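Local coordinates for protein Uly1 (Catenovulum maritimum, PDB 7DRQ) that probably cleaves the algal polysaccharide ulvan by a lyase reaction, as a calcium-binding member of polysaccharide lyase family 24 with a beta-propeller fold, at residues R72-T77 with F91-T96; N109-A114 with I122-D127; R149-L154 with D183-T188. All coordinates share one frame; numbering follows the deposited sequence.

Contact 1 (R72-T77 with F91-T96); sequences RHVMLT and FPHQHT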
# COMPACT_ATOMS: atom_id res chain seq x y z
N ARG A 72 4.26 -20.91 1.63
CA ARG A 72 4.33 -19.48 1.96
C ARG A 72 5.43 -18.75 1.19
O ARG A 72 5.84 -17.67 1.60
CB ARG A 72 4.52 -19.25 3.47
CG ARG A 72 3.65 -20.14 4.37
CD ARG A 72 3.93 -19.87 5.86
NE ARG A 72 5.36 -19.84 6.19
CZ ARG A 72 6.10 -20.92 6.45
NH1 ARG A 72 5.55 -22.13 6.42
NH2 ARG A 72 7.39 -20.80 6.74
N HIS A 73 5.90 -19.29 0.06
CA HIS A 73 7.02 -18.66 -0.62
C HIS A 73 6.61 -17.37 -1.30
O HIS A 73 5.48 -17.22 -1.78
CB HIS A 73 7.63 -19.60 -1.66
CG HIS A 73 8.57 -20.61 -1.07
ND1 HIS A 73 9.92 -20.37 -0.95
CD2 HIS A 73 8.35 -21.86 -0.59
CE1 HIS A 73 10.50 -21.43 -0.41
NE2 HIS A 73 9.57 -22.34 -0.17
N VAL A 74 7.55 -16.42 -1.34
CA VAL A 74 7.38 -15.18 -2.08
C VAL A 74 7.43 -15.47 -3.58
O VAL A 74 8.38 -16.08 -4.07
CB VAL A 74 8.47 -14.17 -1.67
CG1 VAL A 74 8.52 -13.01 -2.65
CG2 VAL A 74 8.24 -13.68 -0.23
N MSE A 75 6.41 -15.02 -4.31
CA MSE A 75 6.35 -15.26 -5.76
C MSE A 75 6.27 -13.97 -6.55
O MSE A 75 5.67 -12.99 -6.10
CB MSE A 75 5.13 -16.11 -6.14
CG MSE A 75 4.82 -17.26 -5.19
SE MSE A 75 6.15 -18.67 -5.28
CE MSE A 75 6.01 -19.21 -7.16
N LEU A 76 6.84 -13.98 -7.76
CA LEU A 76 6.75 -12.86 -8.68
C LEU A 76 6.34 -13.39 -10.04
O LEU A 76 7.04 -14.22 -10.62
CB LEU A 76 8.09 -12.10 -8.77
CG LEU A 76 8.12 -11.05 -9.88
CD1 LEU A 76 7.07 -9.97 -9.63
CD2 LEU A 76 9.52 -10.44 -10.03
N THR A 77 5.18 -12.94 -10.54
CA THR A 77 4.64 -13.37 -11.83
C THR A 77 4.69 -12.21 -12.80
O THR A 77 4.40 -11.06 -12.44
CB THR A 77 3.19 -13.85 -11.69
OG1 THR A 77 3.13 -14.98 -10.81
CG2 THR A 77 2.62 -14.26 -13.06
N PHE A 91 10.83 -17.27 -4.95
CA PHE A 91 11.92 -16.80 -4.11
C PHE A 91 12.05 -17.68 -2.88
O PHE A 91 11.07 -18.26 -2.41
CB PHE A 91 11.70 -15.34 -3.69
CG PHE A 91 12.07 -14.36 -4.76
CD1 PHE A 91 11.17 -14.04 -5.77
CD2 PHE A 91 13.33 -13.77 -4.78
CE1 PHE A 91 11.52 -13.16 -6.78
CE2 PHE A 91 13.69 -12.88 -5.79
CZ PHE A 91 12.78 -12.57 -6.78
N PRO A 92 13.27 -17.82 -2.35
CA PRO A 92 13.46 -18.71 -1.20
C PRO A 92 12.72 -18.26 0.04
O PRO A 92 12.32 -19.12 0.85
CB PRO A 92 14.99 -18.68 -0.97
CG PRO A 92 15.57 -18.28 -2.29
CD PRO A 92 14.54 -17.42 -2.98
N HIS A 93 12.52 -16.96 0.23
CA HIS A 93 11.91 -16.48 1.47
C HIS A 93 10.47 -16.96 1.61
O HIS A 93 9.70 -16.96 0.65
CB HIS A 93 11.92 -14.96 1.52
CG HIS A 93 11.42 -14.42 2.82
ND1 HIS A 93 12.17 -14.46 3.98
CD2 HIS A 93 10.24 -13.85 3.17
CE1 HIS A 93 11.49 -13.92 4.97
NE2 HIS A 93 10.31 -13.54 4.51
N GLN A 94 10.09 -17.30 2.84
CA GLN A 94 8.73 -17.71 3.17
C GLN A 94 8.15 -16.75 4.19
O GLN A 94 8.87 -16.29 5.08
CB GLN A 94 8.67 -19.14 3.73
CG GLN A 94 9.20 -20.22 2.79
CD GLN A 94 9.61 -21.47 3.52
OE1 GLN A 94 10.70 -21.53 4.11
NE2 GLN A 94 8.74 -22.47 3.52
N HIS A 95 6.86 -16.43 4.04
CA HIS A 95 6.17 -15.55 4.98
C HIS A 95 6.47 -15.96 6.42
O HIS A 95 6.26 -17.12 6.80
CB HIS A 95 4.66 -15.61 4.70
CG HIS A 95 3.82 -14.74 5.60
ND1 HIS A 95 4.12 -13.42 5.85
CD2 HIS A 95 2.68 -15.01 6.28
CE1 HIS A 95 3.21 -12.91 6.66
NE2 HIS A 95 2.32 -13.85 6.93
N THR A 96 6.97 -15.02 7.23
CA THR A 96 7.33 -15.33 8.61
C THR A 96 6.20 -15.03 9.59
O THR A 96 6.38 -15.19 10.80
CB THR A 96 8.61 -14.58 9.01
OG1 THR A 96 8.45 -13.16 8.83
CG2 THR A 96 9.78 -15.06 8.16

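Contact 2 (N109-A114 with I122-D127); sequences NTIAVA and IHLLYD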
# COMPACT_ATOMS: atom_id res chain seq x y z
N ASN A 109 2.40 -7.67 6.02
CA ASN A 109 3.69 -8.10 5.48
C ASN A 109 3.61 -8.40 3.99
O ASN A 109 3.98 -9.47 3.53
CB ASN A 109 4.17 -9.32 6.25
CG ASN A 109 4.62 -8.97 7.65
OD1 ASN A 109 4.17 -7.99 8.23
ND2 ASN A 109 5.51 -9.80 8.21
N THR A 110 3.13 -7.42 3.23
CA THR A 110 2.92 -7.59 1.80
C THR A 110 4.24 -7.63 1.03
O THR A 110 5.32 -7.35 1.56
CB THR A 110 2.04 -6.46 1.28
OG1 THR A 110 2.66 -5.20 1.61
CG2 THR A 110 0.67 -6.53 1.91
N ILE A 111 4.14 -7.98 -0.25
CA ILE A 111 5.25 -7.96 -1.18
C ILE A 111 5.00 -6.83 -2.17
O ILE A 111 4.13 -6.94 -3.04
CB ILE A 111 5.41 -9.29 -1.93
CG1 ILE A 111 5.38 -10.49 -0.97
CG2 ILE A 111 6.68 -9.26 -2.79
CD1 ILE A 111 4.85 -11.77 -1.66
N ALA A 112 5.80 -5.77 -2.08
CA ALA A 112 5.70 -4.66 -3.01
C ALA A 112 6.68 -4.87 -4.16
O ALA A 112 7.77 -5.40 -3.96
CB ALA A 112 6.00 -3.33 -2.32
N VAL A 113 6.26 -4.47 -5.36
CA VAL A 113 7.09 -4.62 -6.55
C VAL A 113 7.15 -3.29 -7.29
O VAL A 113 6.18 -2.52 -7.32
CB VAL A 113 6.57 -5.75 -7.48
CG1 VAL A 113 5.13 -5.44 -7.96
CG2 VAL A 113 7.52 -5.97 -8.66
N ALA A 114 8.31 -3.00 -7.89
CA ALA A 114 8.45 -1.88 -8.80
C ALA A 114 9.46 -2.21 -9.89
O ALA A 114 10.38 -3.00 -9.68
CB ALA A 114 8.91 -0.60 -8.07
N ILE A 122 14.28 -4.66 -11.37
CA ILE A 122 13.09 -5.05 -10.63
C ILE A 122 13.40 -4.93 -9.15
O ILE A 122 14.47 -5.36 -8.71
CB ILE A 122 12.67 -6.49 -10.97
CG1 ILE A 122 12.53 -6.66 -12.49
CG2 ILE A 122 11.38 -6.88 -10.20
CD1 ILE A 122 12.49 -8.12 -12.93
N HIS A 123 12.47 -4.38 -8.39
CA HIS A 123 12.66 -4.18 -6.95
C HIS A 123 11.51 -4.81 -6.18
O HIS A 123 10.35 -4.62 -6.54
CB HIS A 123 12.78 -2.70 -6.65
CG HIS A 123 13.85 -2.04 -7.46
ND1 HIS A 123 15.15 -1.93 -7.02
CD2 HIS A 123 13.83 -1.55 -8.72
CE1 HIS A 123 15.88 -1.36 -7.96
NE2 HIS A 123 15.10 -1.11 -9.00
N LEU A 124 11.86 -5.56 -5.13
CA LEU A 124 10.89 -6.23 -4.26
C LEU A 124 11.19 -5.89 -2.81
O LEU A 124 12.34 -5.98 -2.37
CB LEU A 124 10.95 -7.75 -4.45
CG LEU A 124 10.58 -8.24 -5.84
CD1 LEU A 124 11.07 -9.66 -6.01
CD2 LEU A 124 9.06 -8.16 -6.02
N LEU A 125 10.14 -5.56 -2.06
CA LEU A 125 10.22 -5.35 -0.62
C LEU A 125 9.15 -6.18 0.04
O LEU A 125 7.98 -6.11 -0.36
CB LEU A 125 10.03 -3.87 -0.29
CG LEU A 125 11.22 -2.99 -0.67
CD1 LEU A 125 10.81 -1.54 -0.66
CD2 LEU A 125 12.41 -3.22 0.26
N TYR A 126 9.51 -6.98 1.05
CA TYR A 126 8.48 -7.90 1.51
C TYR A 126 8.64 -8.29 2.97
O TYR A 126 9.74 -8.27 3.54
CB TYR A 126 8.45 -9.16 0.66
CG TYR A 126 9.79 -9.79 0.30
CD1 TYR A 126 10.38 -10.74 1.13
CD2 TYR A 126 10.41 -9.52 -0.92
CE1 TYR A 126 11.58 -11.37 0.77
CE2 TYR A 126 11.60 -10.14 -1.30
CZ TYR A 126 12.18 -11.06 -0.45
OH TYR A 126 13.37 -11.68 -0.82
N ASP A 127 7.51 -8.69 3.55
CA ASP A 127 7.44 -9.43 4.81
C ASP A 127 7.99 -8.61 5.97
O ASP A 127 8.80 -9.09 6.76
CB ASP A 127 8.15 -10.78 4.71
CG ASP A 127 7.55 -11.81 5.65
OD1 ASP A 127 6.39 -11.61 6.09
OD2 ASP A 127 8.20 -12.83 5.94

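Contact 3 (R149-L154 with D183-T188); sequences RYSYSL and DYKHLT. With CA (calcium ion), chain C.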
# COMPACT_ATOMS: atom_id res chain seq x y z
N ARG A 149 13.97 -6.25 4.36
CA ARG A 149 13.99 -7.34 3.39
C ARG A 149 13.79 -6.80 1.97
O ARG A 149 12.66 -6.54 1.56
CB ARG A 149 12.94 -8.40 3.75
CG ARG A 149 13.23 -9.06 5.10
CD ARG A 149 12.06 -9.88 5.65
NE ARG A 149 12.56 -10.72 6.75
CZ ARG A 149 11.80 -11.35 7.64
NH1 ARG A 149 10.48 -11.24 7.60
NH2 ARG A 149 12.38 -12.09 8.58
N TYR A 150 14.89 -6.68 1.23
CA TYR A 150 14.89 -6.08 -0.10
C TYR A 150 15.53 -7.04 -1.09
O TYR A 150 16.61 -7.57 -0.83
CB TYR A 150 15.66 -4.75 -0.05
CG TYR A 150 15.93 -4.08 -1.39
CD1 TYR A 150 14.92 -3.91 -2.33
CD2 TYR A 150 17.19 -3.58 -1.68
CE1 TYR A 150 15.17 -3.29 -3.56
CE2 TYR A 150 17.46 -2.95 -2.89
CZ TYR A 150 16.45 -2.81 -3.82
OH TYR A 150 16.72 -2.18 -5.02
N SER A 151 14.87 -7.24 -2.23
CA SER A 151 15.44 -8.04 -3.31
C SER A 151 15.41 -7.21 -4.59
O SER A 151 14.50 -6.40 -4.80
CB SER A 151 14.66 -9.36 -3.50
OG SER A 151 14.91 -10.26 -2.44
N TYR A 152 16.42 -7.39 -5.44
CA TYR A 152 16.49 -6.58 -6.64
C TYR A 152 17.27 -7.32 -7.71
O TYR A 152 18.00 -8.27 -7.45
CB TYR A 152 17.11 -5.20 -6.38
CG TYR A 152 18.57 -5.23 -6.01
CD1 TYR A 152 18.99 -5.54 -4.71
CD2 TYR A 152 19.55 -4.95 -6.96
CE1 TYR A 152 20.35 -5.55 -4.37
CE2 TYR A 152 20.91 -4.97 -6.63
CZ TYR A 152 21.30 -5.28 -5.34
OH TYR A 152 22.65 -5.30 -5.01
N SER A 153 17.13 -6.83 -8.93
CA SER A 153 17.57 -7.56 -10.11
C SER A 153 18.71 -6.84 -10.81
O SER A 153 19.07 -5.70 -10.49
CB SER A 153 16.40 -7.74 -11.08
OG SER A 153 16.27 -6.57 -11.87
N LEU A 154 19.28 -7.54 -11.79
CA LEU A 154 20.14 -6.92 -12.76
C LEU A 154 19.38 -5.87 -13.56
O LEU A 154 18.16 -5.93 -13.72
CB LEU A 154 20.68 -7.96 -13.75
CG LEU A 154 21.43 -9.15 -13.16
CD1 LEU A 154 21.67 -10.20 -14.27
CD2 LEU A 154 22.73 -8.65 -12.56
N ASP A 183 20.52 -16.61 -0.37
CA ASP A 183 20.13 -15.39 0.34
C ASP A 183 20.01 -14.28 -0.71
O ASP A 183 21.01 -13.74 -1.19
CB ASP A 183 21.16 -15.06 1.42
CG ASP A 183 20.82 -13.81 2.22
OD1 ASP A 183 19.88 -13.05 1.87
OD2 ASP A 183 21.53 -13.57 3.23
N TYR A 184 18.76 -13.95 -1.06
CA TYR A 184 18.46 -12.83 -1.95
C TYR A 184 17.95 -11.61 -1.21
O TYR A 184 17.43 -10.68 -1.85
CB TYR A 184 17.43 -13.26 -3.00
CG TYR A 184 17.99 -14.21 -4.02
CD1 TYR A 184 17.98 -15.58 -3.79
CD2 TYR A 184 18.52 -13.75 -5.22
CE1 TYR A 184 18.48 -16.46 -4.73
CE2 TYR A 184 19.03 -14.62 -6.16
CZ TYR A 184 19.00 -15.98 -5.90
OH TYR A 184 19.50 -16.87 -6.82
N LYS A 185 18.07 -11.57 0.12
CA LYS A 185 17.47 -10.51 0.92
C LYS A 185 18.56 -9.56 1.40
O LYS A 185 19.53 -9.98 2.04
CB LYS A 185 16.70 -11.09 2.10
CG LYS A 185 15.45 -11.92 1.69
CD LYS A 185 14.75 -12.48 2.93
CE LYS A 185 15.59 -13.57 3.59
NZ LYS A 185 14.99 -14.08 4.87
N HIS A 186 18.41 -8.29 1.05
CA HIS A 186 19.37 -7.25 1.39
C HIS A 186 18.84 -6.41 2.53
O HIS A 186 17.65 -6.07 2.58
CB HIS A 186 19.67 -6.39 0.17
CG HIS A 186 20.28 -7.16 -0.96
ND1 HIS A 186 21.64 -7.20 -1.17
CD2 HIS A 186 19.73 -7.96 -1.90
CE1 HIS A 186 21.90 -7.97 -2.21
NE2 HIS A 186 20.75 -8.44 -2.67
N LEU A 187 19.72 -6.06 3.44
CA LEU A 187 19.34 -5.38 4.67
C LEU A 187 19.30 -3.87 4.50
O LEU A 187 19.00 -3.15 5.47
CB LEU A 187 20.33 -5.76 5.78
CG LEU A 187 19.90 -5.59 7.24
CD1 LEU A 187 18.63 -6.38 7.50
CD2 LEU A 187 21.03 -6.03 8.16
N THR A 188 19.58 -3.37 3.30
CA THR A 188 19.70 -1.95 3.00
C THR A 188 19.42 -1.75 1.52
O THR A 188 19.58 -2.66 0.71
CB THR A 188 21.11 -1.41 3.34
OG1 THR A 188 21.26 -0.09 2.81
CG2 THR A 188 22.20 -2.31 2.73
CA CA C . 20.51 -11.38 3.68
O HOH W 1 17.84 -9.87 -4.52
O HOH W 2 19.94 -9.36 4.98
O HOH W 3 21.55 -11.71 5.93
O HOH W 4 18.61 -12.35 4.87

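Contact 1 (R72-T77 with F91-T96)
Val74 and Phe91 meet at the edge of an antiparallel beta-propeller blade, where the chain of the outermost strand turns a corner at Pro92 and then rejoins strand 73-80, His73 and Gln94 forming a non-hydrogen-bonded pair (CA atoms 4.3 Å apart). The buried side is close-packed. Val74 N donates to His93 O and Val74 O accepts from Phe91 N (2.9 Å), while Val74 CB lies 4.0 Å from Phe91 CB. Leu76 CB lies at the edge of the Phe91 ring, near CE1, and Tyr126 and Leu124 of strand 122-126 cover this apolar patch. The partly exposed side, with His73, Gln94 and Pro92, is more polar. There the His73 ring and the Gln94 amide are stacked with their planes 16° apart, Gln94 CG sitting 3.6 Å from the ring centroid in a CH-pi contact. His73 ND1 donates in the ring plane to Phe91 O (2.8 Å), fixing the ring's rotation, and Gln94 NE2 is held by Asp71 O. Beyond the strand, His95 N donates to Arg72 O. Arg72 NH1 is hydrogen-bonded to Ile69 O, and Arg72 NE donates in the guanidinium plane to His95 O at 2.9 Å, with an N-H...O angle of 160°.

Contact 2 (N109-A114 with I122-D127)
Strands 111-114 and 122-126 form an antiparallel beta hairpin of a propeller blade, their axes 4.6 Å apart at closest approach and their directions at 165°. Ala112 with Leu125 and Ala114 with His123 are hydrogen-bonded pairs, each bonded in both directions; Ile111 with Tyr126 and Val113 with Leu124 are the non-hydrogen-bonded pairs. The latter four residues share one face. Ile111 CG1 presses on Tyr126 CB at 3.7 Å. A chi1 of 44° sets Tyr126 CG between the backbone N and the carbonyl carbon; the hydroxyl is hydrogen-bonded to Ser151 OG. Leu124 lies alongside Val113, pointing the same way, with CD2 3.8 Å from Val113 CB. Val74 and Leu76 of strand 73-80 pack against this face. Ala112, Ala114 and Leu125 belong to the other face, where Phe206 of strand 201-208 covers them. Past the paired strands, Asp127 N donates to Thr110 O, and the side chains of Asn109 and Asp127 cross with amide and carboxylate planes steeply inclined. Asn109 ND2 donates to Asp127 OD1 (2.9 Å). His95 also binds OD1, and His93 binds OD2. An alanine at Asn109 would probably leave Asp127 OD1 with one donor fewer and its carboxylate less firmly oriented. The ND2 group holds OD1 in its own amide plane, but meets that oxygen from above the carboxylate plane, 49° out of it.

Contact 3 (R149-L154 with D183-T188)
Tyr152 and His186 cross at about a right angle, and their ring planes are inclined at 52°, neither stacked nor edge-to-face. Tyr152 CE1 lies over the centre of the imidazole, 3.4 Å from His186 NE2, whose polar partner is Val171, outside the two segments. At the edge of the same imidazole lies Tyr150 O, which also accepts from His186 N (2.7 Å). Tyr150 N donates in return to His186 O, making one antiparallel bridge between the blade's outermost strand and a long loop. The Tyr150 ring presents its own edge to Thr188 O, with CD2 3.5 Å away, and its hydroxyl reaches His123. Ser151 OG donates to Tyr184 O at 2.6 Å, from above the carbonyl plane; water 1 joins that same carbonyl to Tyr152 N. Further along, the aliphatic parts of Arg149 and Lys185 run close. Their like charges, with Arg149 NE 4.6 Å from Lys185 NZ, are probably balanced by Asp146, which forms salt bridges with both side chains; Arg149 NH1 also donates to Asp127 O. The same loop also binds calcium, through the Lys185 carbonyl and the Asp183 carboxylate. Lys185 N donates to Asp183 OD1, forming an Asx turn, and Lys185 O binds the ion at 2.4 Å. Both carboxylate oxygens of Asp183 chelate it; three waters and Asp173 complete this loop-borne calcium site.

Overall arrangement
Contacts 2 and 3 share a three-stranded propeller sheet, 122-126 lying between 111-115 and 150-152, whereas contact 1 lies at the edge of the neighbouring four-stranded sheet, where the chain turns a corner out of it. Contact 2 is wholly buried, its centre about 10 Å from the centre of the chain, with mostly apolar side chains between backbone hydrogen bonds. Contact 1, its centre about 18 Å from that point, is largely buried but has a polar margin; contact 3, centred about 20 Å from it, is partly buried and adds water and calcium. Asp127 of contact 2 accepts from Thr96 of contact 1, and His93 also bonds Lys185 of contact 3.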